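Local coordinates for protein mannose-6-phosphate isomerase (Helicobacter pylori, PDB 2QH5) that probably transfers a guanylyl group from GTP to mannose 1-phosphate, making GDP-mannose and diphosphate, through the nucleotidyltransferase domain that this N-terminal fragment holds, at residues Leu42-Asn47 / Thr54-Asn59; Ser97-Asp102 / Val197-Leu202; Ile130-Ala133 / Leu138-Phe141; Gly153-Pro158 / Lys164-Lys169; Glu218-Ala223 / Lys229-Ser234. All coordinates share one frame; numbering follows the deposited sequence. Where two conformers were deposited one is given.

Contact 1: Leu42-Asn47 / Thr54-Asn59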
# COMPACT_ATOMS: atom_id res chain seq x y z
N LEU A 42 -8.65 11.99 3.72
CA LEU A 42 -9.50 11.49 2.65
C LEU A 42 -9.24 10.01 2.41
O LEU A 42 -10.19 9.21 2.34
CB LEU A 42 -9.26 12.30 1.37
CG LEU A 42 -10.27 13.34 0.87
CD1 LEU A 42 -11.45 13.62 1.84
CD2 LEU A 42 -9.52 14.62 0.51
N SER A 43 -7.96 9.65 2.29
CA SER A 43 -7.53 8.26 2.14
C SER A 43 -7.91 7.40 3.35
O SER A 43 -8.26 6.23 3.20
CB SER A 43 -6.03 8.18 1.91
OG SER A 43 -5.65 8.77 0.67
N PHE A 44 -7.85 7.99 4.54
CA PHE A 44 -8.25 7.28 5.75
C PHE A 44 -9.73 6.95 5.72
O PHE A 44 -10.12 5.80 5.89
CB PHE A 44 -7.90 8.07 7.03
CG PHE A 44 -8.36 7.38 8.28
CD1 PHE A 44 -9.52 7.77 8.93
CD2 PHE A 44 -7.65 6.30 8.78
CE1 PHE A 44 -9.96 7.08 10.06
CE2 PHE A 44 -8.09 5.62 9.92
CZ PHE A 44 -9.24 6.01 10.56
N LYS A 45 -10.54 7.99 5.49
CA LYS A 45 -12.01 7.92 5.54
C LYS A 45 -12.56 6.94 4.52
O LYS A 45 -13.46 6.15 4.83
CB LYS A 45 -12.61 9.31 5.32
CG LYS A 45 -14.13 9.41 5.49
CD LYS A 45 -14.66 10.77 5.02
CE LYS A 45 -16.15 10.93 5.33
NZ LYS A 45 -16.71 12.21 4.79
N ARG A 46 -12.01 7.00 3.31
CA ARG A 46 -12.46 6.17 2.19
C ARG A 46 -12.30 4.67 2.42
O ARG A 46 -13.18 3.90 2.04
CB ARG A 46 -11.78 6.64 0.89
CG ARG A 46 -11.13 5.59 0.03
CD ARG A 46 -10.62 6.17 -1.29
NE ARG A 46 -10.11 7.54 -1.18
CZ ARG A 46 -8.82 7.88 -1.30
NH1 ARG A 46 -7.89 6.96 -1.54
NH2 ARG A 46 -8.47 9.15 -1.19
N ASN A 47 -11.21 4.26 3.09
CA ASN A 47 -10.97 2.85 3.39
C ASN A 47 -11.48 2.36 4.73
O ASN A 47 -11.67 1.16 4.92
CB ASN A 47 -9.49 2.52 3.27
CG ASN A 47 -8.97 2.69 1.87
OD1 ASN A 47 -9.09 1.80 1.03
ND2 ASN A 47 -8.36 3.84 1.60
N THR A 54 -7.55 -0.32 10.98
CA THR A 54 -6.53 0.37 10.19
C THR A 54 -5.18 0.30 10.90
O THR A 54 -5.12 0.30 12.13
CB THR A 54 -6.93 1.83 9.88
OG1 THR A 54 -8.25 1.84 9.32
CG2 THR A 54 -5.97 2.46 8.87
N LEU A 55 -4.13 0.15 10.11
CA LEU A 55 -2.76 0.31 10.58
C LEU A 55 -2.16 1.40 9.74
O LEU A 55 -1.98 1.24 8.53
CB LEU A 55 -1.95 -0.98 10.43
CG LEU A 55 -0.47 -0.93 10.87
CD1 LEU A 55 -0.34 -0.41 12.29
CD2 LEU A 55 0.17 -2.31 10.78
N ILE A 56 -1.87 2.53 10.38
CA ILE A 56 -1.25 3.68 9.74
C ILE A 56 0.25 3.56 9.93
O ILE A 56 0.73 3.43 11.06
CB ILE A 56 -1.72 4.97 10.38
CG1 ILE A 56 -3.24 4.91 10.61
CG2 ILE A 56 -1.27 6.17 9.57
CD1 ILE A 56 -3.96 6.19 10.36
N VAL A 57 0.98 3.56 8.83
CA VAL A 57 2.42 3.57 8.93
C VAL A 57 2.96 4.93 8.46
O VAL A 57 2.78 5.32 7.32
CB VAL A 57 3.08 2.29 8.28
CG1 VAL A 57 2.10 1.53 7.40
CG2 VAL A 57 4.40 2.60 7.58
N CYS A 58 3.58 5.66 9.38
CA CYS A 58 4.10 7.00 9.10
C CYS A 58 5.41 7.24 9.83
O CYS A 58 5.80 6.45 10.69
CB CYS A 58 3.09 8.10 9.47
SG CYS A 58 2.48 8.07 11.19
N ASN A 59 6.07 8.33 9.48
CA ASN A 59 7.24 8.79 10.20
C ASN A 59 6.85 9.22 11.61
O ASN A 59 5.79 9.81 11.81
CB ASN A 59 7.89 9.95 9.46
CG ASN A 59 9.32 10.18 9.89
OD1 ASN A 59 9.58 10.68 10.98
ND2 ASN A 59 10.26 9.80 9.03
O HOH W 1 -8.73 3.17 7.09

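Contact 2: Ser97-Asp102 / Val197-Leu202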
# COMPACT_ATOMS: atom_id res chain seq x y z
N SER A 97 4.06 -4.65 8.27
CA SER A 97 2.60 -4.65 8.48
C SER A 97 1.96 -6.03 8.43
O SER A 97 1.05 -6.34 9.21
CB SER A 97 1.92 -3.77 7.44
OG SER A 97 2.54 -2.51 7.36
N ALA A 98 2.42 -6.86 7.49
CA ALA A 98 1.97 -8.24 7.37
C ALA A 98 2.42 -9.09 8.56
O ALA A 98 1.67 -9.94 9.02
CB ALA A 98 2.47 -8.83 6.06
N LEU A 99 3.63 -8.84 9.05
CA LEU A 99 4.14 -9.54 10.23
C LEU A 99 3.42 -9.11 11.51
O LEU A 99 3.35 -9.87 12.46
CB LEU A 99 5.66 -9.35 10.39
CG LEU A 99 6.63 -9.92 9.33
CD1 LEU A 99 8.01 -9.35 9.57
CD2 LEU A 99 6.71 -11.45 9.26
N MET A 100 2.86 -7.90 11.50
CA MET A 100 2.01 -7.42 12.60
C MET A 100 0.57 -7.92 12.45
O MET A 100 -0.32 -7.46 13.17
CB MET A 100 2.00 -5.89 12.66
CG MET A 100 3.25 -5.26 13.23
SD MET A 100 3.36 -3.47 12.96
CE MET A 100 4.92 -3.48 12.09
N SER A 101 0.34 -8.85 11.52
CA SER A 101 -1.02 -9.33 11.25
C SER A 101 -1.17 -10.84 11.42
O SER A 101 -0.18 -11.57 11.51
CB SER A 101 -1.43 -8.93 9.83
OG SER A 101 -1.53 -7.53 9.72
N ASP A 102 -2.41 -11.30 11.49
CA ASP A 102 -2.69 -12.73 11.41
C ASP A 102 -2.50 -13.15 9.97
O ASP A 102 -2.98 -12.47 9.05
CB ASP A 102 -4.14 -13.04 11.83
CG ASP A 102 -4.31 -13.09 13.34
OD1 ASP A 102 -3.31 -13.29 14.07
OD2 ASP A 102 -5.47 -12.93 13.80
N VAL A 197 -0.09 -15.30 2.31
CA VAL A 197 0.36 -15.45 0.92
C VAL A 197 1.35 -14.36 0.51
O VAL A 197 2.32 -14.64 -0.21
CB VAL A 197 -0.82 -15.62 -0.11
CG1 VAL A 197 -2.15 -15.36 0.53
CG2 VAL A 197 -0.63 -14.76 -1.39
N PHE A 198 1.12 -13.13 0.98
CA PHE A 198 2.11 -12.07 0.77
C PHE A 198 3.48 -12.47 1.34
O PHE A 198 4.49 -12.32 0.66
CB PHE A 198 1.68 -10.73 1.36
CG PHE A 198 2.77 -9.70 1.32
CD1 PHE A 198 3.61 -9.50 2.41
CD2 PHE A 198 3.00 -8.96 0.16
CE1 PHE A 198 4.63 -8.58 2.36
CE2 PHE A 198 4.03 -8.03 0.11
CZ PHE A 198 4.85 -7.84 1.21
N LEU A 199 3.50 -12.96 2.58
CA LEU A 199 4.75 -13.34 3.21
C LEU A 199 5.38 -14.58 2.58
O LEU A 199 6.60 -14.75 2.62
CB LEU A 199 4.58 -13.52 4.72
CG LEU A 199 4.19 -12.23 5.47
CD1 LEU A 199 3.71 -12.54 6.89
CD2 LEU A 199 5.34 -11.22 5.49
N ASP A 200 4.55 -15.43 1.98
CA ASP A 200 5.03 -16.62 1.28
C ASP A 200 5.67 -16.23 -0.04
O ASP A 200 6.72 -16.75 -0.41
CB ASP A 200 3.90 -17.61 1.04
CG ASP A 200 3.50 -18.36 2.30
OD1 ASP A 200 2.49 -19.10 2.26
OD2 ASP A 200 4.20 -18.22 3.33
N GLU A 201 5.02 -15.31 -0.75
CA GLU A 201 5.55 -14.80 -2.01
C GLU A 201 6.84 -14.03 -1.81
O GLU A 201 7.75 -14.11 -2.63
CB GLU A 201 4.52 -13.90 -2.71
CG GLU A 201 3.43 -14.67 -3.44
CD GLU A 201 3.96 -15.49 -4.60
OE1 GLU A 201 3.96 -16.73 -4.48
OE2 GLU A 201 4.41 -14.89 -5.62
N LEU A 202 6.92 -13.29 -0.70
CA LEU A 202 8.15 -12.58 -0.37
C LEU A 202 9.26 -13.58 -0.03
O LEU A 202 10.40 -13.37 -0.42
CB LEU A 202 7.93 -11.58 0.77
CG LEU A 202 8.89 -10.38 0.88
CD1 LEU A 202 8.96 -9.54 -0.39
CD2 LEU A 202 8.45 -9.52 2.01

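Contact 3: Ile130-Ala133 / Leu138-Phe141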
# COMPACT_ATOMS: atom_id res chain seq x y z
N ILE A 130 -10.80 -8.06 -3.13
CA ILE A 130 -10.94 -8.93 -1.97
C ILE A 130 -11.23 -10.37 -2.38
O ILE A 130 -10.66 -11.32 -1.81
CB ILE A 130 -12.07 -8.44 -1.03
CG1 ILE A 130 -11.72 -7.07 -0.43
CG2 ILE A 130 -12.35 -9.45 0.08
CD1 ILE A 130 -10.58 -7.10 0.57
N ASP A 131 -12.11 -10.54 -3.36
CA ASP A 131 -12.51 -11.88 -3.79
C ASP A 131 -11.33 -12.63 -4.41
O ASP A 131 -11.09 -13.79 -4.07
CB ASP A 131 -13.71 -11.83 -4.74
CG ASP A 131 -14.47 -13.15 -4.78
OD1 ASP A 131 -15.04 -13.55 -3.73
OD2 ASP A 131 -14.49 -13.80 -5.86
N LEU A 132 -10.58 -11.95 -5.28
CA LEU A 132 -9.33 -12.49 -5.86
C LEU A 132 -8.29 -12.85 -4.80
O LEU A 132 -7.58 -13.85 -4.94
CB LEU A 132 -8.72 -11.52 -6.86
CG LEU A 132 -9.48 -11.23 -8.15
CD1 LEU A 132 -8.91 -10.01 -8.86
CD2 LEU A 132 -9.48 -12.45 -9.04
N ALA A 133 -8.20 -12.02 -3.76
CA ALA A 133 -7.26 -12.23 -2.67
C ALA A 133 -7.56 -13.51 -1.89
O ALA A 133 -6.64 -14.19 -1.42
CB ALA A 133 -7.23 -11.02 -1.74
N LEU A 138 -2.14 -11.99 -5.37
CA LEU A 138 -1.68 -10.64 -5.04
C LEU A 138 -2.33 -9.67 -6.02
O LEU A 138 -2.03 -9.69 -7.21
CB LEU A 138 -0.15 -10.52 -5.20
CG LEU A 138 0.76 -11.48 -4.43
CD1 LEU A 138 2.21 -11.15 -4.70
CD2 LEU A 138 0.47 -11.43 -2.94
N VAL A 139 -3.21 -8.83 -5.51
CA VAL A 139 -4.05 -8.04 -6.38
C VAL A 139 -3.51 -6.65 -6.48
O VAL A 139 -3.23 -6.00 -5.47
CB VAL A 139 -5.53 -8.03 -5.90
CG1 VAL A 139 -6.43 -7.45 -6.96
CG2 VAL A 139 -5.99 -9.43 -5.53
N THR A 140 -3.36 -6.20 -7.71
CA THR A 140 -2.92 -4.85 -8.01
C THR A 140 -4.05 -4.10 -8.75
O THR A 140 -5.05 -4.71 -9.11
CB THR A 140 -1.63 -4.87 -8.84
OG1 THR A 140 -1.07 -3.56 -8.89
CG2 THR A 140 -1.88 -5.38 -10.26
N PHE A 141 -3.90 -2.79 -8.94
CA PHE A 141 -4.96 -1.99 -9.54
C PHE A 141 -4.46 -1.18 -10.73
O PHE A 141 -3.46 -0.47 -10.64
CB PHE A 141 -5.59 -1.04 -8.52
CG PHE A 141 -6.40 -1.72 -7.45
CD1 PHE A 141 -5.79 -2.35 -6.36
CD2 PHE A 141 -7.79 -1.69 -7.50
CE1 PHE A 141 -6.55 -2.96 -5.36
CE2 PHE A 141 -8.56 -2.31 -6.50
CZ PHE A 141 -7.94 -2.94 -5.43

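Contact 4: Gly153-Pro158 / Lys164-Lys169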
# COMPACT_ATOMS: atom_id res chain seq x y z
N GLY A 153 4.76 2.67 -12.39
CA GLY A 153 4.83 1.25 -12.72
C GLY A 153 3.85 0.91 -13.83
O GLY A 153 2.73 1.42 -13.88
N TYR A 154 4.29 0.04 -14.74
CA TYR A 154 3.47 -0.33 -15.88
C TYR A 154 3.02 -1.77 -15.76
O TYR A 154 3.85 -2.68 -15.65
CB TYR A 154 4.23 -0.12 -17.19
CG TYR A 154 4.25 1.31 -17.69
CD1 TYR A 154 4.86 2.33 -16.95
CD2 TYR A 154 3.66 1.65 -18.90
CE1 TYR A 154 4.87 3.63 -17.40
CE2 TYR A 154 3.67 2.95 -19.37
CZ TYR A 154 4.28 3.94 -18.61
OH TYR A 154 4.29 5.23 -19.07
N ILE A 155 1.71 -1.97 -15.77
CA ILE A 155 1.12 -3.31 -15.79
C ILE A 155 0.67 -3.65 -17.21
O ILE A 155 -0.16 -2.95 -17.79
CB ILE A 155 -0.11 -3.42 -14.86
CG1 ILE A 155 0.21 -2.91 -13.45
CG2 ILE A 155 -0.59 -4.86 -14.81
CD1 ILE A 155 -1.02 -2.65 -12.61
N GLU A 156 1.23 -4.72 -17.77
CA GLU A 156 0.73 -5.23 -19.05
C GLU A 156 -0.42 -6.17 -18.79
O GLU A 156 -0.24 -7.23 -18.20
CB GLU A 156 1.81 -5.95 -19.86
CG GLU A 156 1.30 -6.39 -21.24
CD GLU A 156 2.39 -6.94 -22.15
OE1 GLU A 156 2.04 -7.57 -23.16
OE2 GLU A 156 3.58 -6.73 -21.86
N SER A 157 -1.61 -5.78 -19.24
CA SER A 157 -2.77 -6.66 -19.14
C SER A 157 -3.64 -6.50 -20.38
O SER A 157 -4.30 -5.47 -20.56
CB SER A 157 -3.56 -6.39 -17.86
OG SER A 157 -4.75 -5.70 -18.14
N PRO A 158 -3.63 -7.52 -21.25
CA PRO A 158 -4.45 -7.45 -22.46
C PRO A 158 -5.95 -7.48 -22.13
O PRO A 158 -6.72 -6.71 -22.71
CB PRO A 158 -4.04 -8.71 -23.24
CG PRO A 158 -3.50 -9.65 -22.20
CD PRO A 158 -2.85 -8.77 -21.18
N LYS A 164 0.50 -9.85 -17.96
CA LYS A 164 1.55 -10.53 -18.72
C LYS A 164 2.92 -10.22 -18.14
O LYS A 164 3.80 -11.08 -18.11
CB LYS A 164 1.48 -10.17 -20.21
CG LYS A 164 0.27 -10.76 -20.93
CD LYS A 164 0.66 -11.50 -22.20
CE LYS A 164 0.58 -10.62 -23.44
NZ LYS A 164 -0.77 -10.68 -24.08
N ARG A 165 3.10 -8.99 -17.67
CA ARG A 165 4.27 -8.62 -16.88
C ARG A 165 4.12 -7.25 -16.20
O ARG A 165 3.23 -6.46 -16.53
CB ARG A 165 5.58 -8.68 -17.69
CG ARG A 165 5.97 -7.37 -18.34
CD ARG A 165 5.77 -7.38 -19.82
NE ARG A 165 7.03 -7.32 -20.54
CZ ARG A 165 7.20 -6.74 -21.73
NH1 ARG A 165 6.18 -6.16 -22.36
NH2 ARG A 165 8.40 -6.74 -22.29
N PHE A 166 5.01 -7.01 -15.24
CA PHE A 166 5.10 -5.76 -14.52
C PHE A 166 6.45 -5.14 -14.86
O PHE A 166 7.49 -5.77 -14.67
CB PHE A 166 5.03 -6.04 -13.02
CG PHE A 166 4.63 -4.86 -12.20
CD1 PHE A 166 3.39 -4.83 -11.57
CD2 PHE A 166 5.49 -3.77 -12.03
CE1 PHE A 166 3.01 -3.74 -10.80
CE2 PHE A 166 5.12 -2.68 -11.27
CZ PHE A 166 3.88 -2.67 -10.66
N ILE A 167 6.43 -3.93 -15.39
CA ILE A 167 7.66 -3.19 -15.63
C ILE A 167 7.62 -1.84 -14.92
O ILE A 167 6.93 -0.91 -15.35
CB ILE A 167 8.03 -3.05 -17.15
CG1 ILE A 167 6.82 -2.65 -18.01
CG2 ILE A 167 8.69 -4.33 -17.67
CD1 ILE A 167 6.16 -3.78 -18.77
N GLU A 168 8.32 -1.73 -13.79
CA GLU A 168 8.31 -0.49 -13.02
C GLU A 168 9.38 0.47 -13.52
O GLU A 168 10.54 0.09 -13.65
CB GLU A 168 8.48 -0.74 -11.52
CG GLU A 168 7.89 0.38 -10.68
CD GLU A 168 8.76 0.76 -9.50
OE1 GLU A 168 8.26 1.47 -8.60
OE2 GLU A 168 9.94 0.36 -9.47
N LYS A 169 8.95 1.70 -13.78
CA LYS A 169 9.81 2.77 -14.31
C LYS A 169 10.62 2.35 -15.55
O LYS A 169 11.81 2.05 -15.45
CB LYS A 169 10.72 3.35 -13.21
CG LYS A 169 9.96 3.94 -12.02
CD LYS A 169 10.91 4.34 -10.90
CE LYS A 169 10.14 4.89 -9.72
NZ LYS A 169 11.03 5.47 -8.68

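Contact 5: Glu218-Ala223 / Lys229-Ser234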
# COMPACT_ATOMS: atom_id res chain seq x y z
N GLU A 218 11.77 -8.15 15.47
CA GLU A 218 12.12 -8.74 16.76
C GLU A 218 12.35 -7.71 17.86
O GLU A 218 12.10 -7.96 19.05
CB GLU A 218 13.34 -9.66 16.64
CG GLU A 218 13.04 -11.05 16.09
CD GLU A 218 12.04 -11.82 16.96
OE1 GLU A 218 10.86 -11.90 16.57
OE2 GLU A 218 12.45 -12.31 18.04
N SER A 219 12.80 -6.54 17.43
CA SER A 219 13.17 -5.46 18.33
C SER A 219 12.08 -4.39 18.41
O SER A 219 12.35 -3.25 18.79
CB SER A 219 14.40 -4.78 17.79
OG SER A 219 14.02 -4.05 16.64
N LEU A 220 10.86 -4.75 18.02
CA LEU A 220 9.72 -3.84 18.00
C LEU A 220 9.27 -3.61 19.43
O LEU A 220 9.36 -4.51 20.26
CB LEU A 220 8.60 -4.46 17.17
CG LEU A 220 7.28 -3.75 16.84
CD1 LEU A 220 6.88 -4.11 15.43
CD2 LEU A 220 6.17 -4.14 17.82
N GLU A 221 8.82 -2.39 19.73
CA GLU A 221 8.32 -2.06 21.07
C GLU A 221 7.08 -1.20 20.96
O GLU A 221 6.89 -0.51 19.97
CB GLU A 221 9.39 -1.33 21.90
CG GLU A 221 10.78 -1.95 21.89
CD GLU A 221 11.64 -1.49 23.05
OE1 GLU A 221 12.85 -1.81 23.04
OE2 GLU A 221 11.11 -0.82 23.96
N ASN A 222 6.25 -1.23 22.00
CA ASN A 222 4.99 -0.48 22.04
C ASN A 222 4.94 0.71 23.00
O ASN A 222 5.53 0.68 24.08
CB ASN A 222 3.84 -1.42 22.37
CG ASN A 222 3.63 -2.47 21.32
OD1 ASN A 222 3.57 -3.66 21.63
ND2 ASN A 222 3.55 -2.05 20.06
N ALA A 223 4.22 1.76 22.59
CA ALA A 223 3.98 2.92 23.42
C ALA A 223 2.47 3.07 23.65
O ALA A 223 1.75 3.60 22.80
CB ALA A 223 4.56 4.17 22.78
N LYS A 229 -2.25 2.70 21.26
CA LYS A 229 -1.16 1.75 21.15
C LYS A 229 -0.40 2.06 19.87
O LYS A 229 -1.00 2.22 18.81
CB LYS A 229 -1.67 0.31 21.13
CG LYS A 229 -0.59 -0.74 20.82
CD LYS A 229 -1.21 -2.13 20.65
CE LYS A 229 -0.15 -3.19 20.34
NZ LYS A 229 -0.73 -4.47 19.82
N ILE A 230 0.91 2.16 20.00
CA ILE A 230 1.81 2.50 18.92
C ILE A 230 2.80 1.36 18.88
O ILE A 230 2.93 0.62 19.85
CB ILE A 230 2.50 3.88 19.20
CG1 ILE A 230 1.86 4.97 18.34
CG2 ILE A 230 4.01 3.87 18.98
CD1 ILE A 230 0.36 5.01 18.44
N ALA A 231 3.45 1.19 17.75
CA ALA A 231 4.62 0.34 17.67
C ALA A 231 5.62 1.14 16.87
O ALA A 231 5.23 1.80 15.91
CB ALA A 231 4.29 -0.95 16.97
N ARG A 232 6.89 1.17 17.29
CA ARG A 232 7.97 1.57 16.39
C ARG A 232 9.17 0.67 16.46
O ARG A 232 9.30 -0.15 17.36
CB ARG A 232 8.38 3.06 16.46
CG ARG A 232 8.44 3.73 17.80
CD ARG A 232 9.88 4.00 18.25
NE ARG A 232 10.70 4.82 17.34
CZ ARG A 232 12.03 4.92 17.45
NH1 ARG A 232 12.67 4.26 18.41
NH2 ARG A 232 12.72 5.66 16.61
N LEU A 233 10.03 0.81 15.45
CA LEU A 233 11.28 0.09 15.40
C LEU A 233 12.44 1.08 15.50
O LEU A 233 12.39 2.17 14.93
CB LEU A 233 11.42 -0.69 14.09
CG LEU A 233 10.27 -1.54 13.55
CD1 LEU A 233 9.59 -0.79 12.43
CD2 LEU A 233 10.85 -2.85 13.04
N SER A 234 13.48 0.67 16.23
CA SER A 234 14.69 1.46 16.40
C SER A 234 15.34 1.80 15.07
O SER A 234 15.26 1.03 14.12
CB SER A 234 15.71 0.70 17.26
OG SER A 234 16.28 -0.37 16.53

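Contact 1: Leu42-Asn47 / Thr54-Asn59
Thr54 opens the strand segment by meeting the ring of Phe44, which reaches over from helix 39-48. Its OG1 lies 3.8 Å from CE2 of Phe44 and its CG2 is 3.9 Å from the same CE2, so both branches of the threonine touch one corner of the ring, obliquely. The ring gets there because CG of Phe44 stands anti to its own backbone N (chi1 178°), which carries the aromatic group out from the helix although the CA-CB bond itself does not aim at the strand. Thr54 adds a polar link: its OG1 donates to a water at 2.6 Å, and that water donates in turn to the carbonyl O of Phe44 at 3.2 Å. One solvent molecule thus bridges helix backbone and strand hydroxyl without any direct hydrogen bond across the contact.

Two residues on, Ile56 brings its CD1 methyl to 4.0 Å from CD2 of Phe44, the two side chains meeting at about a right angle. Thr54 and Ile56, alternate residues on one face of the strand, therefore both touch the CD2-CE2 side of the ring obliquely.

This is the helix-to-strand packing of an alpha/beta nucleotidyltransferase domain of the GT-A clan. Strand 53-59 pairs in parallel with strands 5-10 and 78-84, and Phe44 also touches Leu9 and Val79 on these two neighbours, so its ring spans three strands. On the opposite sheet face, Leu55 and Val57 pack against helix 90-99.

Contact 2: Ser97-Asp102 / Val197-Leu202
Leu199 and Ala98 carry this helix-to-helix contact in the GT-A-type nucleotidyltransferase domain, where the C-terminal end of helix 90-99 meets helix 195-205. Of the 156 Å² buried between the segments, Leu199 contributes 61 Å² and Ala98 51 Å². The CA atoms of this pair lie 7.1 Å apart, a close approach made possible by the short alanine side chain. Its CB sits 3.8 Å from CD2 of Leu199, and the same methyl also meets Phe198, 3.9 Å from CD1 of that ring in an oblique approach. Phe198 is turned to it with CG anti to the backbone N (chi1 172°), while its ring stacks with Phe193 and packs on Ile94 of helix 90-99 as well as on Leu250. Ala98 is thus wedged between two consecutive residues of the other helix.

Leu99 supplies 28 Å² and extends the apolar patch toward its partly exposed side, where it also touches Phe217. No hydrogen bond crosses between the segments. Where helix 90-99 ends, OG of Ser101 donates to O of Ser97 at 2.9 Å and also meets NZ of Lys6. The side chains of Leu99 and Leu199 cross obliquely, with CD2 of Leu99 4.0 Å from CD1 of Leu199.

Contact 3: Ile130-Ala133 / Leu138-Phe141
Val139 presses its CG2 methyl against the last turn of helix 119-134, and there the packing is tight. CG2 lies 3.7 Å from CB of Leu132 and 3.8 Å from the backbone N of Ala133, so this one methyl sits against the helix surface itself, where the two residues join. Both branches of the valine are used: with CG1 anti to the backbone N (chi1 -169°), CG2 faces the helix, and CG1 is left to meet CD1 of Leu132 at 4.0 Å. The two side chains lie at about a right angle to each other.

The geometry is that of a helix leading into the next strand of an alpha/beta domain, here the nucleotidyltransferase domain: four residues separate the segments, and the CA atoms of Ala133 and Leu138 are 6.3 Å apart. Strand 138-144 then enters the sheet between strands 184-194 and 257-261.

The rest is looser. Although Ala133 is buried, its CB comes no closer than 4.3 Å to CG2 of Val139, and this methyl also packs on Leu106. The solvent side begins at Leu132, which is partly exposed; beyond Val139 its side chain touches Lys258 and Val260 of strand 257-261. Asp131, one residue earlier, points its CB away from the strand and is exposed to solvent.

Contact 4: Gly153-Pro158 / Lys164-Lys169
A beta hairpin, strands 153-156 and 165-168, forms this contact at one end of the mixed sheet of the nucleotidyltransferase domain, its strand directions 164° apart. Tyr154 and Ile167 make a hydrogen-bonded antiparallel pair: N of Tyr154 lies 2.9 Å from O of Ile167, and N of Ile167 lies 2.9 Å from O of Tyr154. Of the two bonds the second is the straighter, 167° at its hydrogen, and comes in the carbonyl plane. On the same sheet face CB of Tyr154 touches CG1 of Ile167 at 3.7 Å, while the tyrosine ring leads away to an edge-to-face stack with Phe186.

The other face carries Ile155 and Phe166, a non-hydrogen-bonded pair, with CG1 of Ile155 3.9 Å from CE1 of Phe166. CA of Gly153 lies 4.2 Å from CE2 of that ring and 3.8 Å from CG of Glu168.

Toward the turn, Glu156 extends from the backbone with CG anti to its N and sets OE2 2.7 Å from NH1 of Arg165. This salt bridge arrives at the edge of the guanidinium; OE2 is met by one N-H of NH1, and the carboxylate and guanidinium planes stand 61° apart. NZ of Lys164 stays 4.3 Å from OE1 of Glu156. Two positive charges near one carboxylate would probably keep Glu156 ionised at this partly exposed end.

Contact 5: Glu218-Ala223 / Lys229-Ser234
Glu221 and Arg232 bond backbone to backbone in both directions in the antiparallel hairpin of strands 221-223 and 230-233, whose N-to-C directions lie 139° apart. N of Glu221 is 3.3 Å from O of Arg232, and N of Arg232 is 3.2 Å from O of Glu221. N of Ala223 lies 3.2 Å from O of Ile230, whereas the return bond from N of Ile230 is weak and bent.

A side-chain bond shares that acceptor. ND2 of Asn222 donates to O of Ile230 at 2.7 Å, the amide being swung across with CG anti to the carbonyl carbon (chi1 -63°). The same ND2 rests 3.4 Å from CB of Ala231, which lies on the sheet face of Asn222.

Among apolar contacts, CD2 of Leu220 meets CB of Ala231 at 3.8 Å; on the face of Ala223 and Ile230, CB of Ala223 is 3.9 Å from CG2 of Ile230.

Charged and hydroxyl ends turn to neighbours: Arg232 salt-bridges Glu60, and Ser219 and Ser234, the latter at the N-cap position of helix 235-239, both bond to OG of Ser237. Strand 230-233 runs parallel to strand 78-84, joining the hairpin to the sheet of the nucleotidyltransferase domain. Since ND2 of Asn222 and N of Ala223 reach O of Ile230 from opposite faces of its plane, this carbonyl does not depend on a single donor.

From the N terminus, contact 1 closes a short helix-to-strand loop and seats helix 39-48 on the parallel part of the sheet. Contact 2 then spans 94 residues, bringing helix 90-99 against helix 195-205; within that long loop, in series, contact 3 closes a helix-to-strand turn and contact 4 a hairpin; none cross. Contact 5 closes a hairpin after contact 2 has ended. Contacts 1, 3, 4 and 5 all reach the same mixed sheet, with contacts 4 and 5 on opposite sides of the chain's centre, about 36 Å apart between centres. Contact 2 touches three others: contact 1 through Leu55, contact 3 through Leu138 and contact 5 through Leu220. Contact 3 meets contact 4 at Ile155.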